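Local coordinates for protein tryptophan halogenase (Shewanella frigidimarina, PDB 2PYX) that probably acts as a flavin-dependent tryptophan halogenase, a FAD-binding enzyme of the monooxygenase type, at residues A[249-253]-A[422-426]. Residues are numbered along the deposited sequence; the frame is centred on the assembly and turned at random.
Sequences SVLFN and YWRDH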
loop_
_atom_site.group_PDB
_atom_site.type_symbol
_atom_site.label_atom_id
_atom_site.label_comp_id
_atom_site.label_asym_id
_atom_site.label_seq_id
_atom_site.Cartn_x
_atom_site.Cartn_y
_atom_site.Cartn_z
ATOM N N SER A 249 -9.842 -9.970 15.285
ATOM C CA SER A 249 -11.239 -9.899 15.740
ATOM C C SER A 249 -12.056 -8.847 14.966
ATOM O O SER A 249 -13.290 -8.801 15.037
ATOM C CB SER A 249 -11.335 -9.666 17.251
ATOM O OG SER A 249 -10.975 -8.364 17.563
ATOM N N VAL A 250 -11.335 -8.007 14.215
ATOM C CA VAL A 250 -11.930 -7.042 13.313
ATOM C C VAL A 250 -12.000 -7.568 11.877
ATOM O O VAL A 250 -13.034 -7.499 11.239
ATOM C CB VAL A 250 -11.127 -5.703 13.331
ATOM C CG1 VAL A 250 -11.687 -4.671 12.339
ATOM C CG2 VAL A 250 -11.119 -5.118 14.709
ATOM N N LEU A 251 -10.880 -8.048 11.339
ATOM C CA LEU A 251 -10.802 -8.400 9.914
ATOM C C LEU A 251 -11.044 -9.875 9.612
ATOM O O LEU A 251 -11.356 -10.189 8.478
ATOM C CB LEU A 251 -9.445 -8.016 9.356
ATOM C CG LEU A 251 -9.127 -6.523 9.396
ATOM C CD1 LEU A 251 -7.725 -6.269 8.879
ATOM C CD2 LEU A 251 -10.139 -5.702 8.645
ATOM N N PHE A 252 -10.849 -10.748 10.600
ATOM C CA PHE A 252 -11.079 -12.208 10.509
ATOM C C PHE A 252 -10.032 -12.951 9.694
ATOM O O PHE A 252 -9.636 -14.052 10.089
ATOM C CB PHE A 252 -12.454 -12.580 9.955
ATOM C CG PHE A 252 -13.632 -11.953 10.625
ATOM C CD1 PHE A 252 -13.576 -11.436 11.921
ATOM C CD2 PHE A 252 -14.847 -11.925 9.958
ATOM C CE1 PHE A 252 -14.722 -10.866 12.479
ATOM C CE2 PHE A 252 -15.944 -11.387 10.523
ATOM C CZ PHE A 252 -15.900 -10.867 11.771
ATOM N N ASN A 253 -9.632 -12.389 8.564
ATOM C CA ASN A 253 -8.764 -13.107 7.618
ATOM C C ASN A 253 -7.421 -13.380 8.220
ATOM O O ASN A 253 -6.730 -12.463 8.657
ATOM C CB ASN A 253 -8.646 -12.328 6.327
ATOM C CG ASN A 253 -9.973 -12.046 5.751
ATOM O OD1 ASN A 253 -10.798 -12.982 5.574
ATOM N ND2 ASN A 253 -10.200 -10.815 5.388
ATOM N N TYR A 422 -19.749 -15.510 7.102
ATOM C CA TYR A 422 -18.577 -14.605 7.079
ATOM C C TYR A 422 -19.008 -13.146 6.910
ATOM O O TYR A 422 -18.583 -12.250 7.667
ATOM C CB TYR A 422 -17.638 -14.994 5.948
ATOM C CG TYR A 422 -16.441 -14.094 5.748
ATOM C CD1 TYR A 422 -15.270 -14.292 6.459
ATOM C CD2 TYR A 422 -16.466 -13.098 4.784
ATOM C CE1 TYR A 422 -14.136 -13.543 6.224
ATOM C CE2 TYR A 422 -15.377 -12.318 4.552
ATOM C CZ TYR A 422 -14.203 -12.534 5.271
ATOM O OH TYR A 422 -13.078 -11.789 5.065
ATOM N N TRP A 423 -19.891 -12.900 5.946
ATOM C CA TRP A 423 -20.295 -11.532 5.637
ATOM C C TRP A 423 -21.227 -10.995 6.714
ATOM O O TRP A 423 -21.162 -9.826 7.106
ATOM C CB TRP A 423 -20.862 -11.437 4.198
ATOM C CG TRP A 423 -19.785 -11.671 3.220
ATOM C CD1 TRP A 423 -19.419 -12.846 2.630
ATOM C CD2 TRP A 423 -18.827 -10.694 2.738
ATOM N NE1 TRP A 423 -18.338 -12.668 1.815
ATOM C CE2 TRP A 423 -17.944 -11.351 1.873
ATOM C CE3 TRP A 423 -18.659 -9.310 2.946
ATOM C CZ2 TRP A 423 -16.885 -10.696 1.245
ATOM C CZ3 TRP A 423 -17.624 -8.668 2.285
ATOM C CH2 TRP A 423 -16.768 -9.349 1.433
ATOM N N ARG A 424 -22.141 -11.846 7.228
ATOM C CA ARG A 424 -23.006 -11.434 8.289
ATOM C C ARG A 424 -22.205 -11.098 9.535
ATOM O O ARG A 424 -22.495 -10.130 10.218
ATOM C CB ARG A 424 -24.080 -12.515 8.600
ATOM C CG ARG A 424 -24.963 -12.869 7.380
ATOM C CD ARG A 424 -26.130 -13.853 7.705
ATOM N NE ARG A 424 -25.667 -15.165 8.206
ATOM C CZ ARG A 424 -25.526 -16.265 7.471
ATOM N NH1 ARG A 424 -25.794 -16.296 6.172
ATOM N NH2 ARG A 424 -25.120 -17.375 8.059
ATOM N N ASP A 425 -21.223 -11.929 9.863
ATOM C CA ASP A 425 -20.362 -11.715 11.053
ATOM C C ASP A 425 -19.612 -10.375 10.965
ATOM O O ASP A 425 -19.482 -9.697 11.975
ATOM C CB ASP A 425 -19.312 -12.818 11.141
ATOM C CG ASP A 425 -19.826 -14.103 11.713
ATOM O OD1 ASP A 425 -20.876 -14.085 12.428
ATOM O OD2 ASP A 425 -19.094 -15.114 11.541
ATOM N N HIS A 426 -19.239 -9.972 9.749
ATOM C CA HIS A 426 -18.490 -8.699 9.563
ATOM C C HIS A 426 -19.306 -7.472 9.955
ATOM O O HIS A 426 -18.701 -6.410 10.171
ATOM C CB HIS A 426 -18.029 -8.568 8.117
ATOM C CG HIS A 426 -16.597 -8.968 7.887
ATOM N ND1 HIS A 426 -15.551 -8.330 8.504
ATOM C CD2 HIS A 426 -16.039 -9.933 7.113
ATOM C CE1 HIS A 426 -14.410 -8.886 8.115
ATOM N NE2 HIS A 426 -14.679 -9.862 7.258
#
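The rings of Phe252 and His426 stack face to face, their centroids 4.1 Å apart and their planes inclined by 28°. CD2 of Phe252 sits off-centre over the imidazole, 3.4 Å from its NE2, while Tyr422 O lies at the phenyl edge, 4.0 Å from CE2. At the rim of the His426 ring, CE1 approaches Leu251 O at 3.3 Å. Phe252 is the first residue to leave helical geometry after helix 248-251, with positive phi, and its CB points toward the other segment. CB of Asp425 approaches the phenyl ring obliquely, 3.7 Å from CE2 of Phe252.

Tyr422 reaches Asn253 because its chi1 of 176° sets CG opposite the backbone N; there Tyr422 OH donates to Asn253 OD1 over 2.6 Å. The donor lies in the carbonyl plane, on a lone pair, at a C=O...O angle of 105°, and a bond from the amide's ND2 to Glu358 helps fix its rotation.

Lys409 bonds both ND1 of His426 and Val250 O, bridging the segments. An alanine in place of His426 would probably leave the Phe252 face without its stacking partner and Lys409 without one acceptor.

The buried contact joins helix 248-251 and the loop after it, which leads into strand 255-262, to helix 421-425 beside helix 383-413, whose Tyr412 stacks on His426 and whose Ile405 and Leu408 pack against Leu251.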